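Local coordinates for protein ketosynthase (Streptomyces sp. MSC090213JE08, PDB 6KXF) that probably catalyses condensation of an acyl-ACP with malonyl-ACP, releasing carbon dioxide and extending the acyl chain as a beta-ketoacyl-ACP synthase, at residues Lys331-His336 and Pro360-Arg365; Asp296-His301 and Gln389-Ala394; Ala6-Val11 and Leu240-Ser245; Gln104-Val109 and Asp190-Gly195. All coordinates share one frame; numbering follows the deposited sequence.

Interaction 1. Residues Lys331-His336 and Pro360-Arg365; sequences KSMLGH and PTINHR. With DYF ([(3~{R})-2,2-dimethyl-4-[[3-[2-[[(~{E})-oct-2-enoyl]amino]ethylamino]-3-oxidanylidene-propyl]amino]-3-oxidanyl-4-oxidanylidene-butyl] dihydrogen phosphate), chain D.
The short helix 331-334, which leads into the acyl-pantetheine site, is held at Ser-332 by the backbone of Ile-362 in loop 360-365. Ser-332 OG accepts from Ile-362 N at 2.9 Å, an almost straight bond, 166° at the hydrogen. With chi1 at 66°, OG sits between the backbone N and the carbonyl carbon and faces the loop. The same oxygen bonds to Ala-329 O, so this buried hydroxyl has two partners. An alanine here is likely to leave Ile-362 N without its acceptor and weaken the tie between loop and helix. Met-333 adds apolar packing. Its CG meets Ile-362 CD1 at 3.9 Å, and its bent chain carries CE to 4.1 Å from Pro-360 CD. Past the helix, Gly-335 has positive phi and the chain turns to His-336. His-336 NE2 donates to DYF O24, the enoyl amide oxygen, at 2.7 Å and 175°. Lys-331 CE lies over one face of that imidazole. The ring also touches Cys-170, consistent with the Cys-His-His site of KAS I/II enzymes. Helix 341-355 packs on Lys-331 and Leu-334, helix 25-34 covers Met-333 and Leu-334, and loop 360-365 follows strand 357-358.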
# COMPACT_ATOMS: atom_id res chain seq x y z
N LYS A 331 -11.97 -6.49 15.50
CA LYS A 331 -12.73 -5.35 14.91
C LYS A 331 -14.14 -5.20 15.51
O LYS A 331 -14.74 -4.13 15.39
CB LYS A 331 -12.81 -5.52 13.40
CG LYS A 331 -11.45 -5.40 12.70
CD LYS A 331 -11.56 -5.36 11.19
CE LYS A 331 -10.22 -5.41 10.49
NZ LYS A 331 -9.41 -6.56 10.94
N SER A 332 -14.68 -6.25 16.16
CA SER A 332 -15.94 -6.10 16.95
C SER A 332 -15.81 -4.95 17.97
O SER A 332 -16.76 -4.22 18.25
CB SER A 332 -16.34 -7.39 17.62
OG SER A 332 -15.41 -7.79 18.61
N MET A 333 -14.60 -4.80 18.54
CA MET A 333 -14.31 -3.79 19.56
C MET A 333 -13.75 -2.51 18.91
O MET A 333 -14.16 -1.43 19.24
CB MET A 333 -13.31 -4.32 20.57
CG MET A 333 -13.86 -5.44 21.43
SD MET A 333 -12.61 -6.15 22.53
CE MET A 333 -11.94 -7.39 21.42
N LEU A 334 -12.78 -2.65 17.99
CA LEU A 334 -11.99 -1.48 17.45
C LEU A 334 -12.68 -0.79 16.28
O LEU A 334 -12.27 0.30 15.90
CB LEU A 334 -10.63 -2.00 16.95
CG LEU A 334 -9.66 -2.41 18.05
CD1 LEU A 334 -8.30 -2.78 17.45
CD2 LEU A 334 -9.52 -1.30 19.08
N GLY A 335 -13.65 -1.45 15.64
CA GLY A 335 -14.02 -1.09 14.29
C GLY A 335 -12.88 -1.40 13.34
O GLY A 335 -11.94 -2.13 13.69
N HIS A 336 -12.96 -0.86 12.12
CA HIS A 336 -11.94 -1.18 11.10
C HIS A 336 -10.91 -0.05 11.05
O HIS A 336 -11.16 1.00 10.48
CB HIS A 336 -12.60 -1.47 9.74
CG HIS A 336 -11.71 -2.14 8.75
ND1 HIS A 336 -10.34 -2.10 8.82
CD2 HIS A 336 -11.99 -2.82 7.62
CE1 HIS A 336 -9.81 -2.78 7.83
NE2 HIS A 336 -10.81 -3.23 7.06
N PRO A 360 -12.73 -11.35 23.05
CA PRO A 360 -14.05 -11.73 22.53
C PRO A 360 -14.44 -11.12 21.17
O PRO A 360 -13.98 -10.04 20.81
CB PRO A 360 -15.01 -11.13 23.59
CG PRO A 360 -14.28 -9.92 24.08
CD PRO A 360 -12.81 -10.32 24.08
N THR A 361 -15.35 -11.79 20.47
CA THR A 361 -16.15 -11.15 19.42
C THR A 361 -17.38 -10.55 20.10
O THR A 361 -18.30 -11.31 20.47
CB THR A 361 -16.54 -12.16 18.33
OG1 THR A 361 -15.37 -12.86 17.87
CG2 THR A 361 -17.26 -11.51 17.16
N ILE A 362 -17.42 -9.22 20.22
CA ILE A 362 -18.51 -8.58 20.95
C ILE A 362 -19.68 -8.30 19.98
O ILE A 362 -19.59 -8.52 18.76
CB ILE A 362 -18.05 -7.31 21.73
CG1 ILE A 362 -17.69 -6.15 20.82
CG2 ILE A 362 -16.90 -7.64 22.72
CD1 ILE A 362 -17.68 -4.80 21.48
N ASN A 363 -20.79 -7.83 20.56
CA ASN A 363 -22.01 -7.47 19.81
C ASN A 363 -22.60 -8.71 19.12
O ASN A 363 -23.28 -8.59 18.10
CB ASN A 363 -21.77 -6.35 18.80
CG ASN A 363 -21.09 -5.14 19.40
OD1 ASN A 363 -21.43 -4.72 20.51
ND2 ASN A 363 -20.18 -4.55 18.62
N HIS A 364 -22.36 -9.91 19.69
CA HIS A 364 -22.69 -11.12 19.04
C HIS A 364 -24.04 -11.63 19.56
O HIS A 364 -24.25 -11.65 20.73
CB HIS A 364 -21.61 -12.15 19.25
CG HIS A 364 -21.75 -13.32 18.36
ND1 HIS A 364 -21.50 -13.22 17.00
CD2 HIS A 364 -22.13 -14.60 18.60
CE1 HIS A 364 -21.69 -14.40 16.45
NE2 HIS A 364 -22.07 -15.26 17.40
N ARG A 365 -24.95 -12.03 18.66
CA ARG A 365 -26.32 -12.46 19.09
C ARG A 365 -26.60 -13.87 18.61
O ARG A 365 -27.03 -14.70 19.37
CB ARG A 365 -27.40 -11.56 18.53
CG ARG A 365 -27.23 -10.11 18.94
CD ARG A 365 -27.71 -9.23 17.82
NE ARG A 365 -28.85 -8.45 18.24
CZ ARG A 365 -29.54 -7.67 17.43
NH1 ARG A 365 -29.35 -7.75 16.12
NH2 ARG A 365 -30.37 -6.79 17.95
C29 DYF D . -10.43 0.90 1.00
C26 DYF D . -10.29 -2.22 3.38
C25 DYF D . -11.13 -3.23 3.09
O13 DYF D . -18.06 -6.44 0.66
C21 DYF D . -11.04 -6.78 2.40
C17 DYF D . -14.62 -7.11 2.99
O11 DYF D . -17.33 -6.99 -2.77
N22 DYF D . -10.71 -5.91 3.38
C10 DYF D . -18.24 -6.68 -1.74
N19 DYF D . -13.33 -7.54 2.55
C30 DYF D . -9.25 1.49 0.20
C31 DYF D . -9.49 2.84 -0.49
N14 DYF D . -16.07 -6.44 -0.45
C28 DYF D . -10.08 -0.52 1.46
C27 DYF D . -10.47 -0.78 2.90
C23 DYF D . -10.85 -4.60 3.76
C20 DYF D . -12.10 -7.54 3.30
C16 DYF D . -15.61 -7.25 1.85
C15 DYF D . -15.31 -6.24 0.77
C12 DYF D . -17.51 -6.51 -0.40
C01 DYF D . -18.00 -4.21 -2.34
C02 DYF D . -18.97 -5.41 -2.24
C03 DYF D . -20.17 -5.02 -1.36
C04 DYF D . -19.52 -5.75 -3.65
O05 DYF D . -20.44 -6.82 -3.54
P06 DYF D . -20.18 -8.33 -4.17
O07 DYF D . -20.99 -8.43 -5.46
O08 DYF D . -20.78 -9.29 -3.16
O09 DYF D . -18.77 -8.56 -4.66
O18 DYF D . -14.92 -6.70 4.09
O24 DYF D . -10.51 -4.77 4.91

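Interaction 2. Residues Asp296-His301 and Gln389-Ala394; sequences DFISAH and QNNSSA. With DYF ([(3~{R})-2,2-dimethyl-4-[[3-[2-[[(~{E})-oct-2-enoyl]amino]ethylamino]-3-oxidanylidene-propyl]amino]-3-oxidanyl-4-oxidanylidene-butyl] dihydrogen phosphate), chain D.
The imidazole of His-301 lies under the backbone of Ser-393, whose N sits 3.5 Å above the ring plane, over its centre. The ring edge is turned to the ligand. His-301 NE2 donates to DYF O24 at 2.9 Å, so the enoyl amide oxygen has a second histidine donor besides His-336. His-301 CG is anti to the backbone N (chi1 -175°), which carries the ring along segment 389-394 toward the ligand. At the other nitrogen, ND1 is 2.7 Å from a water, which also makes a weak bond to Asn-391 O. The placement is consistent with one of the two histidines of a KAS I/II active site.

Further back, Gln-389 and Ile-298 lie side by side and point the same way. From the extended Gln-389 chain, NE2 donates to a lone pair of Asn-391 OD1 at 2.9 Å, in the carbonyl plane. Ile-298 CG2 packs 3.8 Å from Asn-391 ND2. The other amide atoms also have partners: Gln-389 OE1 bonds to Tyr-320, and Asn-391 ND2 to Glu-312. On the other face of the sheet, Ser-299 OG is 2.9 Å from Asn-390 OD1, while Asn-390 ND2 bonds to Asn-174 OD1.

The backbones run parallel. Ser-299 N bonds to Gln-389 O at 2.7 Å, and Asn-391 N to Ser-299 O at 2.9 Å. Strands 326-328 and 398-405 continue the sheet beyond these two. Helix 306-320 packs on the Ile-298 face, and helix 341-355 on the face of Ser-299 and Asn-390.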
# COMPACT_ATOMS: atom_id res chain seq x y z
N ASP A 296 -3.92 -22.21 18.87
CA ASP A 296 -4.84 -22.02 19.98
C ASP A 296 -6.07 -21.20 19.56
O ASP A 296 -7.19 -21.46 20.05
CB ASP A 296 -4.08 -21.51 21.21
CG ASP A 296 -3.12 -22.59 21.70
OD1 ASP A 296 -3.59 -23.71 21.83
OD2 ASP A 296 -1.89 -22.32 21.88
N PHE A 297 -5.89 -20.15 18.76
CA PHE A 297 -7.04 -19.45 18.21
C PHE A 297 -6.57 -18.59 17.04
O PHE A 297 -5.36 -18.37 16.86
CB PHE A 297 -7.76 -18.61 19.27
CG PHE A 297 -7.13 -17.28 19.62
CD1 PHE A 297 -7.48 -16.14 18.92
CD2 PHE A 297 -6.23 -17.16 20.66
CE1 PHE A 297 -6.95 -14.90 19.24
CE2 PHE A 297 -5.69 -15.92 20.99
CZ PHE A 297 -6.06 -14.79 20.29
N ILE A 298 -7.56 -18.17 16.25
CA ILE A 298 -7.37 -17.32 15.11
C ILE A 298 -7.99 -15.95 15.40
O ILE A 298 -9.19 -15.84 15.75
CB ILE A 298 -8.03 -17.93 13.87
CG1 ILE A 298 -7.51 -19.35 13.62
CG2 ILE A 298 -7.86 -16.98 12.67
CD1 ILE A 298 -8.21 -20.03 12.44
N SER A 299 -7.18 -14.91 15.19
CA SER A 299 -7.64 -13.54 15.08
C SER A 299 -8.02 -13.25 13.62
O SER A 299 -7.17 -13.03 12.79
CB SER A 299 -6.60 -12.59 15.62
OG SER A 299 -6.90 -11.24 15.27
N ALA A 300 -9.33 -13.29 13.33
CA ALA A 300 -9.84 -13.19 12.03
C ALA A 300 -9.73 -11.74 11.55
O ALA A 300 -9.83 -10.81 12.34
CB ALA A 300 -11.29 -13.62 11.97
N HIS A 301 -9.59 -11.59 10.24
CA HIS A 301 -9.70 -10.30 9.65
C HIS A 301 -11.09 -9.72 9.98
O HIS A 301 -11.18 -8.56 10.40
CB HIS A 301 -9.42 -10.34 8.15
CG HIS A 301 -9.40 -8.97 7.55
ND1 HIS A 301 -8.45 -8.02 7.88
CD2 HIS A 301 -10.23 -8.38 6.66
CE1 HIS A 301 -8.67 -6.91 7.19
NE2 HIS A 301 -9.74 -7.11 6.42
N GLN A 389 -2.81 -17.30 15.29
CA GLN A 389 -2.82 -16.91 13.88
C GLN A 389 -3.59 -15.59 13.72
O GLN A 389 -4.72 -15.45 14.24
CB GLN A 389 -3.52 -18.01 13.08
CG GLN A 389 -3.68 -17.74 11.58
CD GLN A 389 -4.36 -18.89 10.87
OE1 GLN A 389 -4.04 -20.07 11.10
NE2 GLN A 389 -5.33 -18.58 10.04
N ASN A 390 -2.99 -14.62 13.02
CA ASN A 390 -3.59 -13.31 12.80
C ASN A 390 -3.78 -13.15 11.29
O ASN A 390 -2.79 -13.02 10.52
CB ASN A 390 -2.71 -12.21 13.43
CG ASN A 390 -3.31 -10.81 13.37
OD1 ASN A 390 -4.39 -10.59 13.91
ND2 ASN A 390 -2.62 -9.87 12.74
N ASN A 391 -5.05 -13.09 10.86
CA ASN A 391 -5.42 -12.98 9.48
C ASN A 391 -5.58 -11.51 9.09
O ASN A 391 -6.07 -10.67 9.88
CB ASN A 391 -6.76 -13.66 9.14
CG ASN A 391 -6.74 -15.16 9.24
OD1 ASN A 391 -5.69 -15.80 9.42
ND2 ASN A 391 -7.94 -15.75 9.11
N SER A 392 -5.27 -11.23 7.81
CA SER A 392 -5.62 -9.95 7.22
C SER A 392 -5.83 -10.15 5.74
O SER A 392 -5.25 -11.07 5.14
CB SER A 392 -4.58 -8.87 7.46
OG SER A 392 -3.35 -9.15 6.77
N SER A 393 -6.67 -9.29 5.16
CA SER A 393 -6.82 -9.28 3.72
C SER A 393 -7.33 -7.91 3.29
O SER A 393 -7.70 -7.05 4.12
CB SER A 393 -7.68 -10.44 3.23
OG SER A 393 -9.04 -10.09 3.27
N ALA A 394 -7.27 -7.65 2.00
CA ALA A 394 -7.55 -6.34 1.47
C ALA A 394 -8.16 -6.43 0.06
O ALA A 394 -8.16 -7.50 -0.53
CB ALA A 394 -6.26 -5.56 1.45
C29 DYF D . -10.43 0.90 1.00
C26 DYF D . -10.29 -2.22 3.38
C25 DYF D . -11.13 -3.23 3.09
O13 DYF D . -18.06 -6.44 0.66
C21 DYF D . -11.04 -6.78 2.40
C17 DYF D . -14.62 -7.11 2.99
O11 DYF D . -17.33 -6.99 -2.77
N22 DYF D . -10.71 -5.91 3.38
C10 DYF D . -18.24 -6.68 -1.74
N19 DYF D . -13.33 -7.54 2.55
C30 DYF D . -9.25 1.49 0.20
C31 DYF D . -9.49 2.84 -0.49
N14 DYF D . -16.07 -6.44 -0.45
C28 DYF D . -10.08 -0.52 1.46
C27 DYF D . -10.47 -0.78 2.90
C23 DYF D . -10.85 -4.60 3.76
C20 DYF D . -12.10 -7.54 3.30
C16 DYF D . -15.61 -7.25 1.85
C15 DYF D . -15.31 -6.24 0.77
C12 DYF D . -17.51 -6.51 -0.40
C01 DYF D . -18.00 -4.21 -2.34
C02 DYF D . -18.97 -5.41 -2.24
C03 DYF D . -20.17 -5.02 -1.36
C04 DYF D . -19.52 -5.75 -3.65
O05 DYF D . -20.44 -6.82 -3.54
P06 DYF D . -20.18 -8.33 -4.17
O07 DYF D . -20.99 -8.43 -5.46
O08 DYF D . -20.78 -9.29 -3.16
O09 DYF D . -18.77 -8.56 -4.66
O18 DYF D . -14.92 -6.70 4.09
O24 DYF D . -10.51 -4.77 4.91
O HOH W 1 -6.70 -7.26 9.86

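Interaction 3. Residues Ala6-Val11 and Leu240-Ser245; sequences ARRRVV and LESLES
Val-11 and Glu-241 form an antiparallel hydrogen-bonded pair. Val-11 N donates to Glu-241 O, and Glu-241 N to Val-11 O, each at 2.9 Å. The next bond reaches the first residue of the helix. Leu-243 N donates to Arg-9 O at 2.9 Å, from 44° above the carbonyl plane. A water accepts from Arg-9 N and donates to Glu-244 OE2, so it bridges the two segments.

Segment 240-245 is the end of a strand that runs straight into a helix. Ser-242 is the N-cap, and its OG accepts from Ser-245 N at 3.1 Å. The strands 10-19 and 234-242 are antiparallel neighbours in the sheet of the N-terminal half of this thiolase-like fold.

Apolar contacts lie on both sheet faces. Val-10 CG1 meets Leu-240 CB at 4.1 Å, beside helix 172-185. On the other face Val-11 CG1 meets Leu-243 CD1. Leu-243 and Arg-9 run side by side, so that Leu-243 CD2 sits over one face of the guanidinium, 3.5 Å from Arg-9 NH2.

Charged groups edge the contact. Arg-8, bent at chi3 (81°), lays one guanidinium face over Ser-242 CB. Its NH2 forms a salt bridge with Asp-190, and its NH1 bonds to Ile-184 O. A leucine in its place would probably cost Asp-190 this salt bridge and leave Ile-184 O without that donor. Glu-244 OE1 stays 4.0 Å from Arg-8 NE, beyond a salt bridge, with the carboxylate nearly perpendicular to the guanidinium. Arg-9 NH1 forms a salt bridge with Glu-256 OE1.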
# COMPACT_ATOMS: atom_id res chain seq x y z
N ALA A 6 20.44 -23.25 11.40
CA ALA A 6 19.08 -22.98 11.96
C ALA A 6 18.76 -21.48 11.82
O ALA A 6 19.63 -20.61 11.98
CB ALA A 6 18.97 -23.43 13.39
N ARG A 7 17.51 -21.18 11.51
CA ARG A 7 17.15 -19.82 11.18
C ARG A 7 17.11 -18.95 12.45
O ARG A 7 16.98 -19.42 13.58
CB ARG A 7 15.83 -19.80 10.42
CG ARG A 7 14.65 -20.23 11.27
CD ARG A 7 13.43 -20.05 10.40
NE ARG A 7 12.28 -20.45 11.16
CZ ARG A 7 11.10 -20.63 10.62
NH1 ARG A 7 10.09 -21.01 11.39
NH2 ARG A 7 10.96 -20.42 9.32
N ARG A 8 17.25 -17.66 12.22
CA ARG A 8 17.33 -16.70 13.30
C ARG A 8 15.95 -16.62 13.98
O ARG A 8 14.93 -16.62 13.32
CB ARG A 8 17.75 -15.33 12.75
CG ARG A 8 19.23 -15.24 12.39
CD ARG A 8 19.69 -13.80 12.26
NE ARG A 8 19.99 -13.14 13.53
CZ ARG A 8 20.22 -11.84 13.65
NH1 ARG A 8 19.81 -11.00 12.70
NH2 ARG A 8 20.84 -11.38 14.73
N ARG A 9 15.95 -16.56 15.30
CA ARG A 9 14.72 -16.33 16.06
C ARG A 9 14.48 -14.83 16.26
O ARG A 9 15.41 -14.04 16.46
CB ARG A 9 14.80 -17.13 17.35
CG ARG A 9 14.81 -18.63 17.10
CD ARG A 9 13.88 -19.32 18.07
NE ARG A 9 14.55 -19.47 19.32
CZ ARG A 9 13.97 -19.70 20.48
NH1 ARG A 9 12.66 -19.57 20.65
NH2 ARG A 9 14.72 -20.08 21.49
N VAL A 10 13.21 -14.43 16.14
CA VAL A 10 12.80 -13.02 16.18
C VAL A 10 11.65 -12.90 17.20
O VAL A 10 10.68 -13.63 17.11
CB VAL A 10 12.37 -12.57 14.78
CG1 VAL A 10 11.69 -11.21 14.79
CG2 VAL A 10 13.53 -12.60 13.78
N VAL A 11 11.80 -11.98 18.15
CA VAL A 11 10.87 -11.81 19.25
C VAL A 11 10.31 -10.37 19.24
O VAL A 11 10.91 -9.46 18.65
CB VAL A 11 11.53 -12.16 20.60
CG1 VAL A 11 11.78 -13.66 20.73
CG2 VAL A 11 12.80 -11.37 20.86
N LEU A 240 10.31 -5.59 16.70
CA LEU A 240 10.82 -6.90 16.36
C LEU A 240 12.32 -6.84 16.57
O LEU A 240 12.91 -5.84 16.19
CB LEU A 240 10.50 -7.27 14.90
CG LEU A 240 9.10 -7.76 14.60
CD1 LEU A 240 8.09 -6.64 14.76
CD2 LEU A 240 9.02 -8.34 13.18
N GLU A 241 12.89 -7.90 17.17
CA GLU A 241 14.27 -7.87 17.61
C GLU A 241 14.82 -9.30 17.53
O GLU A 241 14.08 -10.23 17.78
CB GLU A 241 14.28 -7.27 19.02
CG GLU A 241 15.65 -7.06 19.60
CD GLU A 241 15.70 -6.22 20.87
OE1 GLU A 241 14.63 -5.82 21.38
OE2 GLU A 241 16.83 -5.99 21.36
N SER A 242 16.10 -9.47 17.16
CA SER A 242 16.71 -10.79 17.21
C SER A 242 16.66 -11.32 18.65
O SER A 242 16.86 -10.58 19.66
CB SER A 242 18.15 -10.75 16.72
OG SER A 242 18.93 -9.84 17.50
N LEU A 243 16.42 -12.62 18.80
CA LEU A 243 16.51 -13.16 20.18
C LEU A 243 17.84 -12.78 20.85
O LEU A 243 17.87 -12.39 22.01
CB LEU A 243 16.34 -14.66 20.11
CG LEU A 243 16.31 -15.38 21.44
CD1 LEU A 243 15.29 -14.74 22.37
CD2 LEU A 243 16.02 -16.84 21.20
N GLU A 244 18.96 -12.89 20.09
CA GLU A 244 20.27 -12.59 20.64
C GLU A 244 20.32 -11.15 21.17
O GLU A 244 20.86 -10.90 22.27
CB GLU A 244 21.36 -12.85 19.59
CG GLU A 244 21.39 -14.30 19.13
CD GLU A 244 20.89 -14.43 17.70
OE1 GLU A 244 21.73 -14.75 16.81
OE2 GLU A 244 19.66 -14.17 17.45
N SER A 245 19.77 -10.18 20.43
CA SER A 245 19.79 -8.76 20.90
C SER A 245 18.95 -8.60 22.17
O SER A 245 19.37 -7.98 23.14
CB SER A 245 19.37 -7.80 19.83
OG SER A 245 19.33 -6.48 20.35
O HOH W 2 18.31 -16.80 16.72

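Interaction 4. Residues Gln104-Val109 and Asp190-Gly195; sequences QAVITV and DIALCG
Strands 105-109 and 191-195 run parallel, with Val-106 beside Ala-192 and Thr-108 beside Cys-194, their axes 4.7 Å apart and only 2° from alignment. Leu-193 sits between two residues of the other strand: its N donates to Val-106 O at 3.0 Å and its O accepts from Thr-108 N at 2.9 Å. Gly-195 N then bonds to Thr-108 O at 3.1 Å. At the start of the pair, the bond from Val-106 N to Ile-191 O is weak. Just before the strands, one water joins Gln-104 O to Asp-190 N.

At the start of the strands Ala-105 CB meets Ile-191 CG2 at 3.7 Å. On one face Ile-107 and Leu-193 lie side by side, pointing the same way, with Ile-107 CG1 4.2 Å from Leu-193 CB. Helix 147-156 packs over them. On the other face Val-106 CB touches Ala-192 CB. Thr-108 OG1 is anti to the backbone N (chi1 155°) and bonds to Ser-176 OG of helix 172-185. Its methyl CG2 packs instead on Cys-194 SG at 4.0 Å. Val-106 and Gln-104 also touch another ketosynthase chain of the assembly.

Strand 105-110 is flanked on its other edge by strand 161-166, also parallel. The chain runs from 161-166 through helix 172-185 to 191-198, a beta-alpha-beta crossover that passes over strand 105-110. Mixed sheets whose parallel strands are joined by such crossovers, stacked between helix layers in alpha-beta-alpha-beta-alpha order, are characteristic of the thiolase fold.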
# COMPACT_ATOMS: atom_id res chain seq x y z
N GLN A 104 21.71 -0.09 12.40
CA GLN A 104 21.04 -0.39 11.15
C GLN A 104 19.67 -0.99 11.53
O GLN A 104 19.60 -1.90 12.35
CB GLN A 104 21.85 -1.33 10.25
CG GLN A 104 21.69 -0.98 8.77
CD GLN A 104 21.95 -2.10 7.78
OE1 GLN A 104 23.01 -2.69 7.79
NE2 GLN A 104 20.98 -2.38 6.91
N ALA A 105 18.61 -0.47 10.94
CA ALA A 105 17.26 -0.92 11.31
C ALA A 105 16.34 -0.80 10.10
O ALA A 105 16.67 -0.17 9.12
CB ALA A 105 16.78 -0.09 12.49
N VAL A 106 15.19 -1.46 10.19
CA VAL A 106 14.12 -1.31 9.25
C VAL A 106 12.95 -0.66 10.01
O VAL A 106 12.74 -1.02 11.14
CB VAL A 106 13.75 -2.70 8.70
CG1 VAL A 106 12.35 -2.76 8.18
CG2 VAL A 106 14.74 -3.15 7.63
N ILE A 107 12.27 0.29 9.38
CA ILE A 107 11.02 0.90 9.90
C ILE A 107 9.99 0.75 8.79
O ILE A 107 10.20 1.31 7.72
CB ILE A 107 11.20 2.37 10.34
CG1 ILE A 107 12.20 2.50 11.49
CG2 ILE A 107 9.86 2.93 10.72
CD1 ILE A 107 12.50 3.94 11.91
N THR A 108 8.95 -0.07 9.00
CA THR A 108 7.95 -0.24 7.98
C THR A 108 6.56 -0.09 8.60
O THR A 108 6.22 -0.79 9.54
CB THR A 108 8.21 -1.47 7.09
OG1 THR A 108 7.03 -2.00 6.48
CG2 THR A 108 8.97 -2.55 7.78
N VAL A 109 5.81 0.86 8.04
CA VAL A 109 4.51 1.24 8.46
C VAL A 109 3.50 0.99 7.33
O VAL A 109 3.69 1.43 6.17
CB VAL A 109 4.49 2.73 8.85
CG1 VAL A 109 3.10 3.11 9.34
CG2 VAL A 109 5.57 3.05 9.87
N ASP A 190 19.15 -6.30 13.09
CA ASP A 190 18.77 -7.03 14.30
C ASP A 190 17.53 -6.40 14.97
O ASP A 190 17.06 -6.88 16.00
CB ASP A 190 19.95 -7.05 15.28
CG ASP A 190 21.11 -7.92 14.79
OD1 ASP A 190 20.90 -8.78 13.91
OD2 ASP A 190 22.23 -7.74 15.32
N ILE A 191 16.99 -5.33 14.40
CA ILE A 191 15.85 -4.63 15.01
C ILE A 191 14.99 -3.99 13.90
O ILE A 191 15.49 -3.41 12.94
CB ILE A 191 16.38 -3.61 16.06
CG1 ILE A 191 15.29 -3.19 17.04
CG2 ILE A 191 17.00 -2.39 15.41
CD1 ILE A 191 15.80 -3.08 18.46
N ALA A 192 13.65 -4.09 14.04
CA ALA A 192 12.72 -3.51 13.10
C ALA A 192 11.49 -2.97 13.86
O ALA A 192 11.06 -3.60 14.81
CB ALA A 192 12.31 -4.57 12.11
N LEU A 193 11.04 -1.77 13.49
CA LEU A 193 9.84 -1.17 14.00
C LEU A 193 8.78 -1.27 12.89
O LEU A 193 8.97 -0.71 11.82
CB LEU A 193 10.12 0.30 14.35
CG LEU A 193 11.26 0.54 15.36
CD1 LEU A 193 11.34 2.02 15.70
CD2 LEU A 193 11.09 -0.27 16.62
N CYS A 194 7.72 -2.02 13.16
CA CYS A 194 6.77 -2.44 12.17
C CYS A 194 5.35 -2.27 12.70
O CYS A 194 5.07 -2.53 13.86
CB CYS A 194 6.97 -3.90 11.80
SG CYS A 194 8.70 -4.31 11.37
N GLY A 195 4.44 -1.90 11.82
CA GLY A 195 3.02 -1.87 12.16
C GLY A 195 2.24 -1.13 11.10
O GLY A 195 2.50 -1.33 9.93
O HOH W 3 20.83 -3.98 13.51

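How the interactions relate
Interactions 1, 2 and 4 are buried, while interaction 3 lies nearer the surface. Interactions 1 and 2 meet at the ligand, and Lys-331 NZ of one probably bonds to His-301 O of the other. Interactions 3 and 4 lie about 10 Å or more from both, nearest atom to nearest atom. They share adjacent strands, 234-242 and 191-198, and the Arg-8 to Asp-190 salt bridge ties them at the edge. Interactions 3 and 4 pair strands of the N-terminal half, interaction 2 strands of the C-terminal half. Interaction 4 is chiefly apolar, interaction 2 carries buried amides, and interaction 3 adds arginines and glutamates. Interaction 1 joins a helix to a loop.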